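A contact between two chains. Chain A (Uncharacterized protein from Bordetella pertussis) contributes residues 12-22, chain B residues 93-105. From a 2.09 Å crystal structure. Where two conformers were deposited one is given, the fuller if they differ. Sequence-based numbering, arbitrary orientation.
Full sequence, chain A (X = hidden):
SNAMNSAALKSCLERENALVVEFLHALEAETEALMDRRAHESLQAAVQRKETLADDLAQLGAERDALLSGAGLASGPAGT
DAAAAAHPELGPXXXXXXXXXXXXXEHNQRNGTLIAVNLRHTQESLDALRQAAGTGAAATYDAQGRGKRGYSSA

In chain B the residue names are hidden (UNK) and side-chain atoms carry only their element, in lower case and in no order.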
# COMPACT_ATOMS: atom_id res chain seq x y z
N CYS A 12 -18.24 -13.34 -33.75
CA CYS A 12 -17.30 -13.97 -32.84
C CYS A 12 -16.07 -13.12 -32.61
O CYS A 12 -15.69 -12.85 -31.45
CB CYS A 12 -16.91 -15.36 -33.34
SG CYS A 12 -15.82 -16.31 -32.25
N LEU A 13 -15.46 -12.65 -33.70
CA LEU A 13 -14.32 -11.74 -33.59
C LEU A 13 -14.67 -10.50 -32.78
O LEU A 13 -13.91 -10.14 -31.90
CB LEU A 13 -13.77 -11.35 -34.97
CG LEU A 13 -13.14 -12.47 -35.80
CD1 LEU A 13 -12.86 -12.04 -37.25
CD2 LEU A 13 -11.89 -13.00 -35.16
N GLU A 14 -15.81 -9.84 -33.06
CA GLU A 14 -16.24 -8.65 -32.32
C GLU A 14 -16.24 -8.89 -30.83
O GLU A 14 -15.75 -8.07 -30.05
CB GLU A 14 -17.66 -8.22 -32.71
CG GLU A 14 -17.69 -7.25 -33.84
CD GLU A 14 -19.10 -6.78 -34.22
OE1 GLU A 14 -20.08 -7.58 -34.14
OE2 GLU A 14 -19.21 -5.61 -34.64
N ARG A 15 -16.81 -10.02 -30.45
CA ARG A 15 -16.97 -10.34 -29.04
C ARG A 15 -15.66 -10.71 -28.39
O ARG A 15 -15.39 -10.34 -27.25
CB ARG A 15 -17.98 -11.47 -28.86
CG ARG A 15 -19.40 -11.00 -28.99
CD ARG A 15 -20.38 -12.13 -28.68
NE ARG A 15 -20.59 -12.92 -29.87
CZ ARG A 15 -20.68 -14.24 -29.92
NH1 ARG A 15 -20.58 -15.00 -28.84
NH2 ARG A 15 -20.84 -14.80 -31.10
N GLU A 16 -14.84 -11.44 -29.11
CA GLU A 16 -13.49 -11.71 -28.66
C GLU A 16 -12.73 -10.41 -28.45
O GLU A 16 -12.05 -10.22 -27.45
CB GLU A 16 -12.76 -12.57 -29.68
CG GLU A 16 -12.95 -13.98 -29.45
CD GLU A 16 -12.31 -14.82 -30.47
OE1 GLU A 16 -12.86 -14.89 -31.59
OE2 GLU A 16 -11.27 -15.40 -30.15
N ASN A 17 -12.82 -9.53 -29.42
CA ASN A 17 -12.14 -8.24 -29.29
C ASN A 17 -12.70 -7.45 -28.10
O ASN A 17 -11.96 -6.88 -27.35
CB ASN A 17 -12.29 -7.44 -30.58
CG ASN A 17 -11.47 -6.19 -30.58
OD1 ASN A 17 -10.26 -6.24 -30.44
ND2 ASN A 17 -12.13 -5.06 -30.73
N ALA A 18 -14.02 -7.44 -27.94
CA ALA A 18 -14.64 -6.82 -26.79
C ALA A 18 -14.06 -7.34 -25.48
O ALA A 18 -13.72 -6.55 -24.62
CB ALA A 18 -16.20 -6.97 -26.84
N LEU A 19 -13.89 -8.65 -25.32
CA LEU A 19 -13.28 -9.18 -24.09
C LEU A 19 -11.80 -8.78 -23.93
O LEU A 19 -11.33 -8.41 -22.85
CB LEU A 19 -13.43 -10.70 -24.05
CG LEU A 19 -14.86 -11.22 -23.94
CD1 LEU A 19 -14.88 -12.74 -24.24
CD2 LEU A 19 -15.47 -10.92 -22.57
N VAL A 20 -11.03 -8.82 -25.00
CA VAL A 20 -9.65 -8.40 -24.91
C VAL A 20 -9.59 -6.96 -24.47
O VAL A 20 -8.78 -6.62 -23.65
CB VAL A 20 -8.89 -8.56 -26.22
CG1 VAL A 20 -7.49 -7.94 -26.09
CG2 VAL A 20 -8.79 -10.00 -26.55
N VAL A 21 -10.44 -6.09 -25.02
CA VAL A 21 -10.42 -4.67 -24.65
C VAL A 21 -10.78 -4.51 -23.17
O VAL A 21 -10.19 -3.69 -22.46
CB VAL A 21 -11.33 -3.82 -25.56
CG1 VAL A 21 -11.55 -2.46 -24.98
CG2 VAL A 21 -10.74 -3.70 -26.97
N GLU A 22 -11.75 -5.30 -22.70
CA GLU A 22 -12.16 -5.24 -21.32
C GLU A 22 -10.99 -5.72 -20.44
O GLU A 22 -10.73 -5.17 -19.36
CB GLU A 22 -13.41 -6.08 -21.07
CG GLU A 22 -14.72 -5.47 -21.67
CD GLU A 22 -15.93 -6.42 -21.57
OE1 GLU A 22 -15.98 -7.26 -20.63
OE2 GLU A 22 -16.86 -6.33 -22.42
N UNK B 93 -11.03 -6.07 -38.22
CA UNK B 93 -11.43 -6.64 -36.96
C UNK B 93 -10.39 -7.66 -36.46
O UNK B 93 -10.01 -7.66 -35.29
c UNK B 93 -12.80 -7.26 -37.12
c UNK B 93 -13.82 -6.34 -34.94
c UNK B 93 -15.10 -7.88 -36.47
c UNK B 93 -13.73 -7.52 -35.95
N UNK B 94 -9.92 -8.51 -37.38
CA UNK B 94 -9.00 -9.57 -37.05
C UNK B 94 -7.67 -8.98 -36.75
O UNK B 94 -7.05 -9.38 -35.78
c UNK B 94 -6.97 -12.05 -39.07
n UNK B 94 -6.17 -13.08 -38.67
c UNK B 94 -8.90 -10.60 -38.19
c UNK B 94 -5.93 -14.37 -36.55
c UNK B 94 -8.02 -12.68 -35.68
c UNK B 94 -6.49 -13.41 -37.39
c UNK B 94 -6.45 -14.48 -35.30
c UNK B 94 -7.82 -11.69 -38.09
c UNK B 94 -7.53 -12.56 -36.98
c UNK B 94 -7.49 -13.64 -34.86
N UNK B 95 -7.24 -8.00 -37.53
CA UNK B 95 -5.98 -7.33 -37.23
C UNK B 95 -6.04 -6.68 -35.82
O UNK B 95 -5.14 -6.88 -35.00
o UNK B 95 -3.83 -8.61 -39.23
c UNK B 95 -4.11 -7.65 -39.95
c UNK B 95 -5.40 -6.85 -39.74
c UNK B 95 -5.61 -6.29 -38.30
n UNK B 95 -3.33 -7.27 -40.98
N UNK B 96 -7.11 -5.94 -35.55
CA UNK B 96 -7.30 -5.31 -34.24
C UNK B 96 -7.29 -6.32 -33.10
O UNK B 96 -6.69 -6.06 -32.08
c UNK B 96 -8.62 -4.51 -34.20
N UNK B 97 -7.98 -7.44 -33.27
CA UNK B 97 -8.07 -8.45 -32.20
C UNK B 97 -6.67 -9.01 -31.88
O UNK B 97 -6.28 -9.09 -30.74
c UNK B 97 -9.29 -10.54 -30.29
c UNK B 97 -8.99 -10.87 -31.73
c UNK B 97 -9.02 -9.59 -32.60
c UNK B 97 -9.94 -11.91 -32.26
N UNK B 98 -5.89 -9.33 -32.91
CA UNK B 98 -4.53 -9.83 -32.71
C UNK B 98 -3.63 -8.79 -32.06
O UNK B 98 -2.82 -9.12 -31.20
o UNK B 98 -3.08 -12.46 -36.22
c UNK B 98 -4.61 -11.37 -34.77
c UNK B 98 -3.89 -10.23 -34.05
n UNK B 98 -4.42 -10.92 -37.14
c UNK B 98 -3.99 -11.65 -36.12
N UNK B 99 -3.73 -7.55 -32.50
CA UNK B 99 -2.95 -6.47 -31.94
C UNK B 99 -3.35 -6.19 -30.48
O UNK B 99 -2.47 -6.08 -29.58
c UNK B 99 -3.13 -5.18 -32.81
N UNK B 100 -4.66 -6.10 -30.23
CA UNK B 100 -5.17 -5.93 -28.87
C UNK B 100 -4.70 -7.07 -27.96
O UNK B 100 -4.28 -6.84 -26.82
c UNK B 100 -7.13 -4.45 -29.49
n UNK B 100 -8.39 -4.35 -29.89
o UNK B 100 -6.31 -3.57 -29.68
c UNK B 100 -6.70 -5.75 -28.84
N UNK B 101 -4.75 -8.29 -28.48
CA UNK B 101 -4.37 -9.46 -27.69
C UNK B 101 -2.87 -9.49 -27.36
O UNK B 101 -2.50 -9.86 -26.24
c UNK B 101 -4.77 -10.75 -28.40
N UNK B 102 -2.04 -9.16 -28.34
CA UNK B 102 -0.60 -9.06 -28.14
C UNK B 102 -0.33 -7.99 -27.10
O UNK B 102 0.54 -8.17 -26.26
c UNK B 102 0.13 -8.72 -29.45
N UNK B 103 -1.05 -6.88 -27.18
CA UNK B 103 -0.87 -5.77 -26.25
C UNK B 103 -1.19 -6.28 -24.83
O UNK B 103 -0.45 -6.04 -23.89
o UNK B 103 -2.90 -2.07 -27.13
n UNK B 103 -2.67 -1.35 -25.04
c UNK B 103 -1.53 -3.37 -25.71
c UNK B 103 -1.70 -4.55 -26.65
c UNK B 103 -2.44 -2.21 -26.03
N UNK B 104 -2.27 -7.05 -24.72
CA UNK B 104 -2.72 -7.57 -23.43
C UNK B 104 -1.68 -8.52 -22.85
O UNK B 104 -1.42 -8.49 -21.66
c UNK B 104 -4.09 -8.26 -23.56
N UNK B 105 -1.09 -9.34 -23.70
CA UNK B 105 -0.09 -10.30 -23.24
C UNK B 105 1.13 -9.59 -22.69
O UNK B 105 1.64 -9.95 -21.62
n UNK B 105 -0.73 -12.25 -29.04
n UNK B 105 -0.12 -12.83 -26.93
c UNK B 105 -0.31 -13.42 -25.60
c UNK B 105 -1.03 -12.82 -27.90
c UNK B 105 -0.77 -12.37 -24.58
c UNK B 105 0.29 -11.28 -24.35
n UNK B 105 -2.24 -13.37 -27.75

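Residues 12-22 of chain A and 93-105 of chain B are helical throughout, and their axes approach to 9.3 Å at an angle of 26° between N-to-C directions. Position 93 of chain B carries four carbons forked at the second, lying over the aliphatic parts of A:Leu13 and A:Glu14; it is B:Leu93, whose CG is 4.0 Å from CB of A:Leu13 and whose CD2 is 3.7 Å from CG of A:Glu14. At position 94 one carbon leads into fused five- and six-membered rings of eight carbons and one nitrogen, which touch A:Leu13; this makes it B:Trp94. Its CA-to-CB bond points away from chain A, yet the indole is large enough for CE3 to come within 3.9 Å of CD2 of A:Leu13.

Position 95 has three carbons, the third carrying one oxygen and one nitrogen, and is out of reach of chain A: B:Gln95. A single carbon at position 96, at the limit of contact with A:Asn17, identifies B:Ala96; its CB lies 4.5 Å from OD1 of A:Asn17. Position 97 again shows four carbons forked at the second, set among A:Leu13, A:Glu16, A:Asn17 and A:Val20. This is B:Leu97, a knob in a hole; its CD2 is 3.7 Å from CD2 of A:Leu13, and its CD1 3.8 Å from CG2 of A:Val20.

Position 98 has three carbons ending in an oxygen and a nitrogen, and its CA-to-CB bond points away from chain A. It is B:Gln98; its NE2 makes a weak hydrogen bond to O of B:Trp94 (3.3 Å). Position 99, with one carbon and no contact, is B:Ala99. Position 100 has two carbons, the second bearing an oxygen and a nitrogen; its CA-to-CB bond points toward chain A, and the side chain touches A:Asn17, A:Val20 and A:Val21. It is B:Asn100, and its ND2 donates a hydrogen bond to OD1 of A:Asn17 at 2.7 Å.

Position 101 has a single carbon beside A:Val20 and is B:Ala101. Position 102, also one carbon, makes no contact: B:Ala102. Position 103, three carbons with a terminal oxygen and nitrogen, makes no contact: B:Gln103. The lone carbon at position 104 touches A:Val20 and is that of B:Ala104, its CB 4.3 Å from CG1 of A:Val20. Three carbons, a nitrogen and a carbon with two more nitrogens, out of reach, make position 105 B:Arg105.

The contact works by reciprocal packing: B:Leu97 fills a hole on chain A, while A:Val20 sits among B:Leu97, B:Asn100, B:Ala101 and B:Ala104. The asparagine pair supplies the only hydrogen bond between the stretches, adding a directional link to a largely apolar contact with 558 Å² of surface buried between the two stretches, both sides summed.

Chain B, residues 93-105: LWQALQANAAQAR
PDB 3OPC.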